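Local coordinates for envelopment polyprotein (Bovine Schmallenberg virus BH80/Germany/2011, PDB 7A56) that carries the envelope glycoprotein Gc, a class II membrane fusion protein whose fusion domains, here in the postfusion form, probably merge viral and host membranes during entry, at residues A[118-123]-A[267-272]; A[123-128]-A[182-187]; A[188-193]-A[242-247]; A[255-260]-A[273-278]. All blocks are in the same frame, centred on the assembly; numbering follows the deposited sequence.

Contact 1 (A[118-123]-A[267-272]); sequences LYETGP and VQLYSE
E120 and L269 meet as an antiparallel hydrogen-bonded pair, a single bridge closed in both directions. E120 N reaches L269 O at 2.8 Å, and L269 N returns an almost straight bond (174°) to E120 O. One residue on, T121 OG1, set anti to the backbone N by chi1 of -166°, donates to V267 O at 2.7 Å in the plane of that carbonyl; the hydroxyl supplies the next bond in place of a backbone N-H. A water donates to both L269 O and E120 OE1, giving L269 O a second donor, while the side chains of E120 and L269 run side by side. Beside these bonds the Q268 side chain lies across the Y119 ring. Q268 CG sits 3.5 Å from the ring centroid, a CH-pi contact almost on the ring normal, and the amide lies 9° from parallel to the ring, with NE2 3.4 Å from Y119 CE2. Y119 OH bonds to N255 O; Q268 OE1 takes the N-H of G258, and NE2 bonds to the carbonyls of D256 and G265. Strand 187-192 pairs with the other edge of 118-121 through a classic bulge, L118 and Y119 both facing I189, while strand 273-275 flanks 268-270.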
loop_
_atom_site.group_PDB
_atom_site.type_symbol
_atom_site.label_atom_id
_atom_site.label_comp_id
_atom_site.label_asym_id
_atom_site.label_seq_id
_atom_site.Cartn_x
_atom_site.Cartn_y
_atom_site.Cartn_z
ATOM N N LEU A 118 -3.814 -5.191 20.983
ATOM C CA LEU A 118 -3.905 -6.645 20.808
ATOM C C LEU A 118 -3.264 -7.446 21.943
ATOM O O LEU A 118 -3.944 -8.284 22.530
ATOM C CB LEU A 118 -3.264 -7.086 19.483
ATOM C CG LEU A 118 -3.876 -6.490 18.217
ATOM C CD1 LEU A 118 -3.138 -7.162 17.047
ATOM C CD2 LEU A 118 -5.376 -6.693 18.167
ATOM N N TYR A 119 -1.984 -7.211 22.258
ATOM C CA TYR A 119 -1.347 -8.060 23.268
ATOM C C TYR A 119 0.017 -7.467 23.606
ATOM O O TYR A 119 0.543 -6.627 22.875
ATOM C CB TYR A 119 -1.197 -9.506 22.755
ATOM C CG TYR A 119 -0.375 -9.599 21.463
ATOM C CD1 TYR A 119 1.028 -9.522 21.512
ATOM C CD2 TYR A 119 -1.002 -9.822 20.218
ATOM C CE1 TYR A 119 1.782 -9.652 20.394
ATOM C CE2 TYR A 119 -0.260 -9.914 19.061
ATOM C CZ TYR A 119 1.129 -9.825 19.154
ATOM O OH TYR A 119 1.905 -9.887 18.020
ATOM N N GLU A 120 0.612 -7.958 24.684
ATOM C CA GLU A 120 2.009 -7.715 25.009
ATOM C C GLU A 120 2.813 -8.962 24.679
ATOM O O GLU A 120 2.291 -10.077 24.753
ATOM C CB GLU A 120 2.204 -7.406 26.497
ATOM C CG GLU A 120 1.850 -6.057 26.937
ATOM C CD GLU A 120 2.016 -5.897 28.444
ATOM O OE1 GLU A 120 1.380 -6.671 29.212
ATOM O OE2 GLU A 120 2.795 -5.004 28.856
ATOM N N THR A 121 4.099 -8.770 24.345
ATOM C CA THR A 121 5.018 -9.893 24.163
ATOM C C THR A 121 6.380 -9.473 24.714
ATOM O O THR A 121 6.620 -8.301 25.043
ATOM C CB THR A 121 5.094 -10.386 22.672
ATOM O OG1 THR A 121 5.731 -11.676 22.603
ATOM C CG2 THR A 121 5.877 -9.394 21.712
ATOM N N GLY A 122 7.253 -10.468 24.848
ATOM C CA GLY A 122 8.603 -10.330 25.340
ATOM C C GLY A 122 9.174 -11.732 25.510
ATOM O O GLY A 122 8.547 -12.713 25.116
ATOM N N PRO A 123 10.368 -11.861 26.064
ATOM C CA PRO A 123 11.012 -13.187 26.103
ATOM C C PRO A 123 10.413 -14.076 27.182
ATOM O O PRO A 123 9.888 -13.608 28.192
ATOM C CB PRO A 123 12.462 -12.851 26.449
ATOM C CG PRO A 123 12.292 -11.565 27.342
ATOM C CD PRO A 123 11.206 -10.803 26.669
ATOM N N VAL A 267 4.158 -15.313 21.222
ATOM C CA VAL A 267 3.591 -15.545 22.548
ATOM C C VAL A 267 2.927 -14.256 22.989
ATOM O O VAL A 267 3.576 -13.191 22.971
ATOM C CB VAL A 267 4.647 -15.972 23.578
ATOM C CG1 VAL A 267 3.974 -16.203 24.942
ATOM C CG2 VAL A 267 5.291 -17.323 23.125
ATOM N N GLN A 268 1.649 -14.335 23.376
ATOM C CA GLN A 268 0.830 -13.109 23.450
ATOM C C GLN A 268 0.115 -13.071 24.789
ATOM O O GLN A 268 -0.681 -13.962 25.095
ATOM C CB GLN A 268 -0.188 -13.028 22.307
ATOM C CG GLN A 268 0.440 -13.159 20.930
ATOM C CD GLN A 268 -0.579 -13.368 19.819
ATOM O OE1 GLN A 268 -1.775 -13.541 20.037
ATOM N NE2 GLN A 268 -0.106 -13.284 18.616
ATOM N N LEU A 269 0.410 -12.046 25.586
ATOM C CA LEU A 269 -0.235 -11.810 26.870
ATOM C C LEU A 269 -1.285 -10.735 26.688
ATOM O O LEU A 269 -0.954 -9.599 26.314
ATOM C CB LEU A 269 0.788 -11.371 27.915
ATOM C CG LEU A 269 0.227 -11.014 29.296
ATOM C CD1 LEU A 269 -0.149 -12.265 29.999
ATOM C CD2 LEU A 269 1.297 -10.266 30.100
ATOM N N TYR A 270 -2.544 -11.082 26.947
ATOM C CA TYR A 270 -3.624 -10.114 26.821
ATOM C C TYR A 270 -4.621 -10.344 27.951
ATOM O O TYR A 270 -4.387 -11.137 28.873
ATOM C CB TYR A 270 -4.266 -10.172 25.427
ATOM C CG TYR A 270 -5.189 -11.343 25.179
ATOM C CD1 TYR A 270 -4.772 -12.646 25.394
ATOM C CD2 TYR A 270 -6.482 -11.138 24.707
ATOM C CE1 TYR A 270 -5.618 -13.706 25.156
ATOM C CE2 TYR A 270 -7.336 -12.194 24.470
ATOM C CZ TYR A 270 -6.900 -13.466 24.694
ATOM O OH TYR A 270 -7.764 -14.504 24.456
ATOM N N SER A 271 -5.743 -9.623 27.873
ATOM C CA SER A 271 -6.658 -9.508 29.005
ATOM C C SER A 271 -7.046 -10.872 29.550
ATOM O O SER A 271 -7.038 -11.092 30.766
ATOM C CB SER A 271 -7.911 -8.726 28.589
ATOM O OG SER A 271 -8.602 -9.336 27.499
ATOM N N GLU A 272 -7.334 -11.815 28.661
ATOM C CA GLU A 272 -7.917 -13.086 29.059
ATOM C C GLU A 272 -6.886 -14.175 29.352
ATOM O O GLU A 272 -7.279 -15.275 29.752
ATOM C CB GLU A 272 -8.891 -13.553 27.975
ATOM C CG GLU A 272 -9.866 -12.459 27.559
ATOM C CD GLU A 272 -11.196 -13.018 27.124
ATOM O OE1 GLU A 272 -12.211 -12.697 27.774
ATOM O OE2 GLU A 272 -11.217 -13.795 26.142
HETATM O O HOH W 1 -1.441 -7.549 28.342
#

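Contact 2 (A[123-128]-A[182-187]); sequences PTIGIN and IIRPEY
P123 meets R184 through both backbone and ring. Its carbonyl O accepts R184 N at 3.0 Å and also lies close to I183 CA. The proline CG rests over one face of the R184 guanidinium, 3.6 Å from NH1 and offset toward the rim of the group. E186 holds that flat group by its edge: OE1 receives R184 NE at 2.7 Å, within a degree of the guanidinium plane, through its anti lone pair, while OE2 has a second cation in K245. T124 is a non-hydrogen-bonded partner of I183; its CA leans on I182 O, and its hydroxyl bonds to D181 and N302. I125 and G126 then share I182, the signature of a classic beta bulge, here in the antiparallel pairing of the long strand 98-134 with strand 172-183. I125 N gives I182 O a strong bond of 2.7 Å, whereas G126 N adds a weak one at 3.4 Å. Chi1 of 64° leaves I125 CG1 between the backbone N and carbonyl carbon, 3.8 Å from I182 CG2, the two side chains crossing at about a right angle. G126 O accepts I182 N at 2.8 Å, closing the bulge. Finally, N128 lays its amide beside the other branch of I182, with ND2 3.4 Å from I182 CG1.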
loop_
_atom_site.group_PDB
_atom_site.type_symbol
_atom_site.label_atom_id
_atom_site.label_comp_id
_atom_site.label_asym_id
_atom_site.label_seq_id
_atom_site.Cartn_x
_atom_site.Cartn_y
_atom_site.Cartn_z
ATOM N N PRO A 123 10.368 -11.861 26.064
ATOM C CA PRO A 123 11.012 -13.187 26.103
ATOM C C PRO A 123 10.413 -14.076 27.182
ATOM O O PRO A 123 9.888 -13.608 28.192
ATOM C CB PRO A 123 12.462 -12.851 26.449
ATOM C CG PRO A 123 12.292 -11.565 27.342
ATOM C CD PRO A 123 11.206 -10.803 26.669
ATOM N N THR A 124 10.587 -15.383 26.993
ATOM C CA THR A 124 10.131 -16.316 28.009
ATOM C C THR A 124 11.174 -16.407 29.108
ATOM O O THR A 124 12.374 -16.537 28.845
ATOM C CB THR A 124 9.839 -17.675 27.387
ATOM O OG1 THR A 124 8.732 -17.514 26.494
ATOM C CG2 THR A 124 9.485 -18.724 28.450
ATOM N N ILE A 125 10.701 -16.306 30.341
ATOM C CA ILE A 125 11.524 -16.291 31.541
ATOM C C ILE A 125 11.173 -17.399 32.506
ATOM O O ILE A 125 11.752 -17.452 33.593
ATOM C CB ILE A 125 11.414 -14.945 32.254
ATOM C CG1 ILE A 125 9.972 -14.720 32.739
ATOM C CG2 ILE A 125 11.816 -13.863 31.231
ATOM C CD1 ILE A 125 9.848 -13.559 33.663
ATOM N N GLY A 126 10.200 -18.232 32.177
ATOM C CA GLY A 126 9.832 -19.310 33.088
ATOM C C GLY A 126 8.680 -20.065 32.482
ATOM O O GLY A 126 8.155 -19.680 31.449
ATOM N N ILE A 127 8.319 -21.194 33.126
ATOM C CA ILE A 127 7.195 -22.012 32.663
ATOM C C ILE A 127 6.300 -22.319 33.844
ATOM O O ILE A 127 6.749 -22.955 34.812
ATOM C CB ILE A 127 7.655 -23.352 32.032
ATOM C CG1 ILE A 127 8.678 -23.077 30.916
ATOM C CG2 ILE A 127 6.441 -24.159 31.563
ATOM C CD1 ILE A 127 9.271 -24.364 30.259
ATOM N N ASN A 128 5.018 -21.967 33.740
ATOM C CA ASN A 128 4.022 -22.531 34.654
ATOM C C ASN A 128 3.664 -23.932 34.174
ATOM O O ASN A 128 3.336 -24.111 33.002
ATOM C CB ASN A 128 2.747 -21.703 34.687
ATOM C CG ASN A 128 2.892 -20.422 35.493
ATOM O OD1 ASN A 128 3.278 -20.439 36.649
ATOM N ND2 ASN A 128 2.545 -19.321 34.890
ATOM N N ILE A 182 5.853 -18.135 30.852
ATOM C CA ILE A 182 5.861 -16.828 31.519
ATOM C C ILE A 182 6.833 -15.929 30.762
ATOM O O ILE A 182 7.982 -16.352 30.475
ATOM C CB ILE A 182 6.307 -16.944 32.984
ATOM C CG1 ILE A 182 5.441 -17.922 33.755
ATOM C CG2 ILE A 182 6.330 -15.518 33.631
ATOM C CD1 ILE A 182 6.188 -18.502 35.000
ATOM N N ILE A 183 6.374 -14.693 30.418
ATOM C CA ILE A 183 7.188 -13.752 29.662
ATOM C C ILE A 183 7.426 -12.489 30.491
ATOM O O ILE A 183 6.671 -12.145 31.401
ATOM C CB ILE A 183 6.542 -13.343 28.302
ATOM C CG1 ILE A 183 5.240 -12.569 28.563
ATOM C CG2 ILE A 183 6.347 -14.577 27.397
ATOM C CD1 ILE A 183 4.723 -11.728 27.355
ATOM N N ARG A 184 8.468 -11.766 30.112
ATOM C CA ARG A 184 8.675 -10.437 30.625
ATOM C C ARG A 184 8.156 -9.484 29.539
ATOM O O ARG A 184 8.722 -9.449 28.443
ATOM C CB ARG A 184 10.152 -10.183 30.929
ATOM C CG ARG A 184 10.434 -8.749 31.421
ATOM C CD ARG A 184 11.914 -8.521 31.599
ATOM N NE ARG A 184 12.693 -8.361 30.350
ATOM C CZ ARG A 184 13.649 -9.204 29.943
ATOM N NH1 ARG A 184 14.336 -8.950 28.833
ATOM N NH2 ARG A 184 13.942 -10.297 30.648
ATOM N N PRO A 185 7.073 -8.754 29.779
ATOM C CA PRO A 185 6.507 -7.892 28.717
ATOM C C PRO A 185 7.503 -6.817 28.311
ATOM O O PRO A 185 8.081 -6.136 29.173
ATOM C CB PRO A 185 5.262 -7.271 29.376
ATOM C CG PRO A 185 5.003 -8.059 30.597
ATOM C CD PRO A 185 6.302 -8.716 31.033
ATOM N N GLU A 186 7.657 -6.623 26.983
ATOM C CA GLU A 186 8.582 -5.627 26.422
ATOM C C GLU A 186 7.941 -4.773 25.314
ATOM O O GLU A 186 8.239 -3.579 25.230
ATOM C CB GLU A 186 9.852 -6.317 25.895
ATOM C CG GLU A 186 10.705 -6.964 27.047
ATOM C CD GLU A 186 11.582 -5.934 27.728
ATOM O OE1 GLU A 186 12.271 -6.271 28.724
ATOM O OE2 GLU A 186 11.598 -4.760 27.225
ATOM N N TYR A 187 7.043 -5.344 24.500
ATOM C CA TYR A 187 6.383 -4.581 23.432
ATOM C C TYR A 187 4.873 -4.774 23.539
ATOM O O TYR A 187 4.404 -5.856 23.926
ATOM C CB TYR A 187 6.826 -5.035 22.020
ATOM C CG TYR A 187 8.288 -4.854 21.654
ATOM C CD1 TYR A 187 9.271 -5.734 22.138
ATOM C CD2 TYR A 187 8.685 -3.825 20.766
ATOM C CE1 TYR A 187 10.600 -5.589 21.769
ATOM C CE2 TYR A 187 10.019 -3.673 20.398
ATOM C CZ TYR A 187 10.975 -4.562 20.897
ATOM O OH TYR A 187 12.301 -4.434 20.526
#

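Contact 3 (A[188-193]-A[242-247]); sequences KIYKKS and IAVKNG
I242 and Y190 are brought together by the first torsion of each. In I242, chi1 of 59° sets CG1 between the backbone N and the carbonyl carbon, and there it meets Y190 CB at 3.8 Å. In Y190, chi1 of -60° puts the ring carbon CG anti to the carbonyl carbon, which sends the ring toward V244. V244 CG2 touches the CD1 and CE1 side of that ring obliquely, 3.8 Å from Y190 CE1. K188, Y190, I242 and V244 all project from this one face. On the reverse face I189 and A243 pair, with I189 CD1 3.8 Å from A243 CB. I254 packs against I189 and A243, and M324 against Y190 and I242.

The backbones supply a regular antiparallel frame. K188 with V244 and Y190 with I242 are hydrogen-bonded pairs, each joined by two bonds. V244 N lies 2.8 Å from K188 O. The bond from Y190 N to I242 O is longer, at 3.1 Å. I189 and A243 form the non-hydrogen-bonded pair between them, where I189 CA leans toward I242 O at 3.3 Å. Strand 187-192 thereby lies between strands 98-134 and 241-245.

Charge stays at the margins: K188 NZ has a weak ion pair with E120 and a weak water link to V244 O, and K191 salt-bridges D256. This chemistry is consistent with backbone bonds fixing the register of the two strands, with apolar side-chain contacts on each face.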
loop_
_atom_site.group_PDB
_atom_site.type_symbol
_atom_site.label_atom_id
_atom_site.label_comp_id
_atom_site.label_asym_id
_atom_site.label_seq_id
_atom_site.Cartn_x
_atom_site.Cartn_y
_atom_site.Cartn_z
ATOM N N LYS A 188 4.115 -3.714 23.193
ATOM C CA LYS A 188 2.655 -3.757 23.083
ATOM C C LYS A 188 2.285 -3.679 21.614
ATOM O O LYS A 188 2.762 -2.799 20.908
ATOM C CB LYS A 188 1.967 -2.611 23.830
ATOM C CG LYS A 188 2.449 -2.441 25.278
ATOM C CD LYS A 188 1.539 -1.472 26.058
ATOM C CE LYS A 188 1.623 -1.721 27.580
ATOM N NZ LYS A 188 3.017 -1.639 28.088
ATOM N N ILE A 189 1.417 -4.571 21.178
ATOM C CA ILE A 189 1.071 -4.730 19.780
ATOM C C ILE A 189 -0.370 -4.269 19.613
ATOM O O ILE A 189 -1.253 -4.612 20.443
ATOM C CB ILE A 189 1.292 -6.177 19.283
ATOM C CG1 ILE A 189 2.791 -6.470 19.010
ATOM C CG2 ILE A 189 0.518 -6.390 17.959
ATOM C CD1 ILE A 189 3.785 -6.332 20.161
ATOM N N TYR A 190 -0.574 -3.410 18.559
ATOM C CA TYR A 190 -1.843 -2.798 18.174
ATOM C C TYR A 190 -2.172 -3.071 16.710
ATOM O O TYR A 190 -1.287 -3.232 15.870
ATOM C CB TYR A 190 -1.802 -1.288 18.329
ATOM C CG TYR A 190 -1.524 -0.847 19.751
ATOM C CD1 TYR A 190 -0.226 -0.761 20.223
ATOM C CD2 TYR A 190 -2.559 -0.439 20.574
ATOM C CE1 TYR A 190 0.036 -0.342 21.534
ATOM C CE2 TYR A 190 -2.319 0.004 21.859
ATOM C CZ TYR A 190 -1.016 0.058 22.322
ATOM O OH TYR A 190 -0.768 0.538 23.589
ATOM N N LYS A 191 -3.468 -3.107 16.417
ATOM C CA LYS A 191 -3.971 -3.271 15.062
ATOM C C LYS A 191 -4.751 -2.011 14.646
ATOM O O LYS A 191 -5.522 -1.464 15.449
ATOM C CB LYS A 191 -4.887 -4.480 14.987
ATOM C CG LYS A 191 -5.238 -4.886 13.569
ATOM C CD LYS A 191 -6.172 -6.101 13.631
ATOM C CE LYS A 191 -6.366 -6.698 12.255
ATOM N NZ LYS A 191 -7.130 -8.011 12.272
ATOM N N LYS A 192 -4.639 -1.644 13.371
ATOM C CA LYS A 192 -5.421 -0.491 12.832
ATOM C C LYS A 192 -6.917 -0.799 12.931
ATOM O O LYS A 192 -7.354 -1.906 12.583
ATOM C CB LYS A 192 -4.999 -0.254 11.383
ATOM C CG LYS A 192 -5.674 0.990 10.689
ATOM C CD LYS A 192 -4.842 1.455 9.474
ATOM C CE LYS A 192 -4.856 0.417 8.393
ATOM N NZ LYS A 192 -3.755 0.632 7.392
ATOM N N SER A 193 -7.699 0.153 13.489
ATOM C CA SER A 193 -9.109 -0.062 13.808
ATOM C C SER A 193 -10.001 1.046 13.243
ATOM O O SER A 193 -11.072 1.323 13.800
ATOM C CB SER A 193 -9.304 -0.199 15.327
ATOM O OG SER A 193 -8.878 0.980 16.030
ATOM N N ILE A 242 1.283 -2.706 14.418
ATOM C CA ILE A 242 2.477 -2.049 14.919
ATOM C C ILE A 242 2.871 -2.635 16.271
ATOM O O ILE A 242 2.050 -3.201 16.994
ATOM C CB ILE A 242 2.249 -0.523 15.088
ATOM C CG1 ILE A 242 1.078 -0.294 16.064
ATOM C CG2 ILE A 242 2.047 0.114 13.711
ATOM C CD1 ILE A 242 0.910 1.205 16.516
ATOM N N ALA A 243 4.119 -2.382 16.651
ATOM C CA ALA A 243 4.579 -2.728 17.978
ATOM C C ALA A 243 5.141 -1.459 18.595
ATOM O O ALA A 243 5.749 -0.648 17.904
ATOM C CB ALA A 243 5.614 -3.868 17.950
ATOM N N VAL A 244 4.857 -1.241 19.867
ATOM C CA VAL A 244 5.170 0.008 20.551
ATOM C C VAL A 244 6.066 -0.302 21.739
ATOM O O VAL A 244 5.736 -1.183 22.551
ATOM C CB VAL A 244 3.889 0.736 20.994
ATOM C CG1 VAL A 244 4.243 1.971 21.805
ATOM C CG2 VAL A 244 3.060 1.138 19.717
ATOM N N LYS A 245 7.200 0.406 21.823
ATOM C CA LYS A 245 8.092 0.322 22.980
ATOM C C LYS A 245 8.666 1.702 23.261
ATOM O O LYS A 245 9.275 2.319 22.377
ATOM C CB LYS A 245 9.238 -0.685 22.784
ATOM C CG LYS A 245 10.248 -0.737 23.968
ATOM C CD LYS A 245 11.040 -2.029 23.902
ATOM C CE LYS A 245 11.788 -2.295 25.200
ATOM N NZ LYS A 245 10.875 -2.245 26.376
ATOM N N ASN A 246 8.454 2.193 24.482
ATOM C CA ASN A 246 9.046 3.469 24.925
ATOM C C ASN A 246 8.637 4.610 24.012
ATOM O O ASN A 246 9.464 5.401 23.555
ATOM C CB ASN A 246 10.568 3.381 25.024
ATOM C CG ASN A 246 11.016 2.446 26.131
ATOM O OD1 ASN A 246 10.450 2.451 27.225
ATOM N ND2 ASN A 246 11.994 1.599 25.836
ATOM N N GLY A 247 7.338 4.686 23.751
ATOM C CA GLY A 247 6.824 5.733 22.918
ATOM C C GLY A 247 7.246 5.686 21.469
ATOM O O GLY A 247 6.969 6.639 20.750
HETATM O O HOH W 2 5.522 -1.008 25.974
#

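Contact 4 (A[255-260]-A[273-278]); sequences NDLGST and GIIGSG
I275 overlaps the 255-260 segment with both of its branches. CD1 ends 3.9 Å from L257 CD1, the two side chains crossing at about a right angle, and also lies 4.0 Å from G258 N. The shorter branch, CG2, meets T260 CG2 at 3.8 Å. Chi1 of -61° sets CG1 anti to the carbonyl carbon, apart from CG2, which stands anti to the backbone N; the extended chi2 of 177° then carries CD1 on to L257. The facing segment contains a type II beta turn from D256 to S259, closed by S259 N on D256 O at 3.1 Å; G258 takes its third position with a positive phi of 91°, the position where type II turns commonly carry glycine. D256 OD1 also accepts L257 N. Beyond the turn, T260 leans toward the residues leaving strand 273-275: its CG2 packs on G276 CA, and its hydroxyl OG1 shares a 2.7 Å hydrogen bond with S277 OG, in which either could donate. S277 OG has another partner in K262 of the second subunit, and S259 OG bonds to D253 of that same subunit.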
loop_
_atom_site.group_PDB
_atom_site.type_symbol
_atom_site.label_atom_id
_atom_site.label_comp_id
_atom_site.label_asym_id
_atom_site.label_seq_id
_atom_site.Cartn_x
_atom_site.Cartn_y
_atom_site.Cartn_z
ATOM N N ASN A 255 2.886 -10.815 14.436
ATOM C CA ASN A 255 1.692 -11.658 14.428
ATOM C C ASN A 255 0.460 -10.835 14.773
ATOM O O ASN A 255 0.486 -10.032 15.714
ATOM C CB ASN A 255 1.810 -12.815 15.484
ATOM C CG ASN A 255 2.521 -14.045 14.942
ATOM O OD1 ASN A 255 2.029 -14.751 14.062
ATOM N ND2 ASN A 255 3.671 -14.320 15.488
ATOM N N ASP A 256 -0.662 -11.119 14.100
ATOM C CA ASP A 256 -1.956 -10.664 14.599
ATOM C C ASP A 256 -2.363 -11.500 15.832
ATOM O O ASP A 256 -1.820 -12.590 16.100
ATOM C CB ASP A 256 -3.017 -10.763 13.464
ATOM C CG ASP A 256 -4.192 -9.790 13.632
ATOM O OD1 ASP A 256 -4.496 -9.302 14.764
ATOM O OD2 ASP A 256 -4.821 -9.546 12.580
ATOM N N LEU A 257 -3.295 -10.959 16.619
ATOM C CA LEU A 257 -3.766 -11.655 17.815
ATOM C C LEU A 257 -4.298 -13.036 17.438
ATOM O O LEU A 257 -5.077 -13.183 16.479
ATOM C CB LEU A 257 -4.848 -10.794 18.516
ATOM C CG LEU A 257 -5.442 -11.411 19.808
ATOM C CD1 LEU A 257 -4.387 -11.561 20.928
ATOM C CD2 LEU A 257 -6.603 -10.564 20.320
ATOM N N GLY A 258 -3.829 -14.085 18.170
ATOM C CA GLY A 258 -4.215 -15.463 17.912
ATOM C C GLY A 258 -3.328 -16.235 16.956
ATOM O O GLY A 258 -3.461 -17.459 16.860
ATOM N N SER A 259 -2.469 -15.574 16.209
ATOM C CA SER A 259 -1.530 -16.219 15.290
ATOM C C SER A 259 -0.223 -16.443 16.034
ATOM O O SER A 259 0.235 -15.562 16.775
ATOM C CB SER A 259 -1.266 -15.331 14.057
ATOM O OG SER A 259 -2.453 -15.221 13.284
ATOM N N THR A 260 0.360 -17.637 15.876
ATOM C CA THR A 260 1.598 -17.956 16.598
ATOM C C THR A 260 2.716 -18.349 15.621
ATOM O O THR A 260 3.546 -19.231 15.893
ATOM C CB THR A 260 1.344 -19.043 17.636
ATOM O OG1 THR A 260 0.825 -20.192 16.977
ATOM C CG2 THR A 260 0.313 -18.563 18.734
ATOM N N GLY A 273 -5.592 -13.900 29.178
ATOM C CA GLY A 273 -4.576 -14.906 29.422
ATOM C C GLY A 273 -3.418 -14.818 28.456
ATOM O O GLY A 273 -3.115 -13.716 27.972
ATOM N N ILE A 274 -2.775 -15.951 28.158
ATOM C CA ILE A 274 -1.655 -16.021 27.230
ATOM C C ILE A 274 -1.989 -17.000 26.116
ATOM O O ILE A 274 -2.673 -18.011 26.324
ATOM C CB ILE A 274 -0.352 -16.450 27.918
ATOM C CG1 ILE A 274 -0.137 -15.653 29.178
ATOM C CG2 ILE A 274 0.827 -16.236 26.999
ATOM C CD1 ILE A 274 1.166 -16.011 29.840
ATOM N N ILE A 275 -1.464 -16.693 24.926
ATOM C CA ILE A 275 -1.613 -17.488 23.709
ATOM C C ILE A 275 -0.218 -17.897 23.279
ATOM O O ILE A 275 0.662 -17.042 23.130
ATOM C CB ILE A 275 -2.295 -16.680 22.574
ATOM C CG1 ILE A 275 -3.696 -16.232 22.998
ATOM C CG2 ILE A 275 -2.325 -17.524 21.270
ATOM C CD1 ILE A 275 -4.430 -15.334 21.945
ATOM N N GLY A 276 -0.016 -19.194 23.037
ATOM C CA GLY A 276 1.239 -19.599 22.431
ATOM C C GLY A 276 1.027 -20.990 21.871
ATOM O O GLY A 276 -0.033 -21.576 22.053
ATOM N N SER A 277 1.973 -21.472 21.111
ATOM C CA SER A 277 1.821 -22.842 20.630
ATOM C C SER A 277 3.208 -23.472 20.551
ATOM O O SER A 277 4.223 -22.803 20.759
ATOM C CB SER A 277 1.068 -22.894 19.300
ATOM O OG SER A 277 1.824 -22.270 18.326
ATOM N N GLY A 278 3.247 -24.781 20.267
ATOM C CA GLY A 278 4.533 -25.441 20.120
ATOM C C GLY A 278 4.471 -26.803 20.794
ATOM O O GLY A 278 3.513 -27.083 21.513
#

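How the contacts relate
Read together, the four contacts show how strands and a loop of one region are joined at different depths. Contact 1 is buried and contact 2 lies at the surface, yet both use strand 98-134 and share P123; contacts 3 and 4 are partly buried and reach the second subunit. Backbone bonding dominates contacts 2 and 3, bulged in the first and regular in the second, whereas contact 4 has no backbone bond between its segments and relies on side chains. Contact 1 mixes both modes. Salt bridges run from contact 3 to contact 2 and from contact 3 to contact 4, while contacts 2 and 4 do not touch.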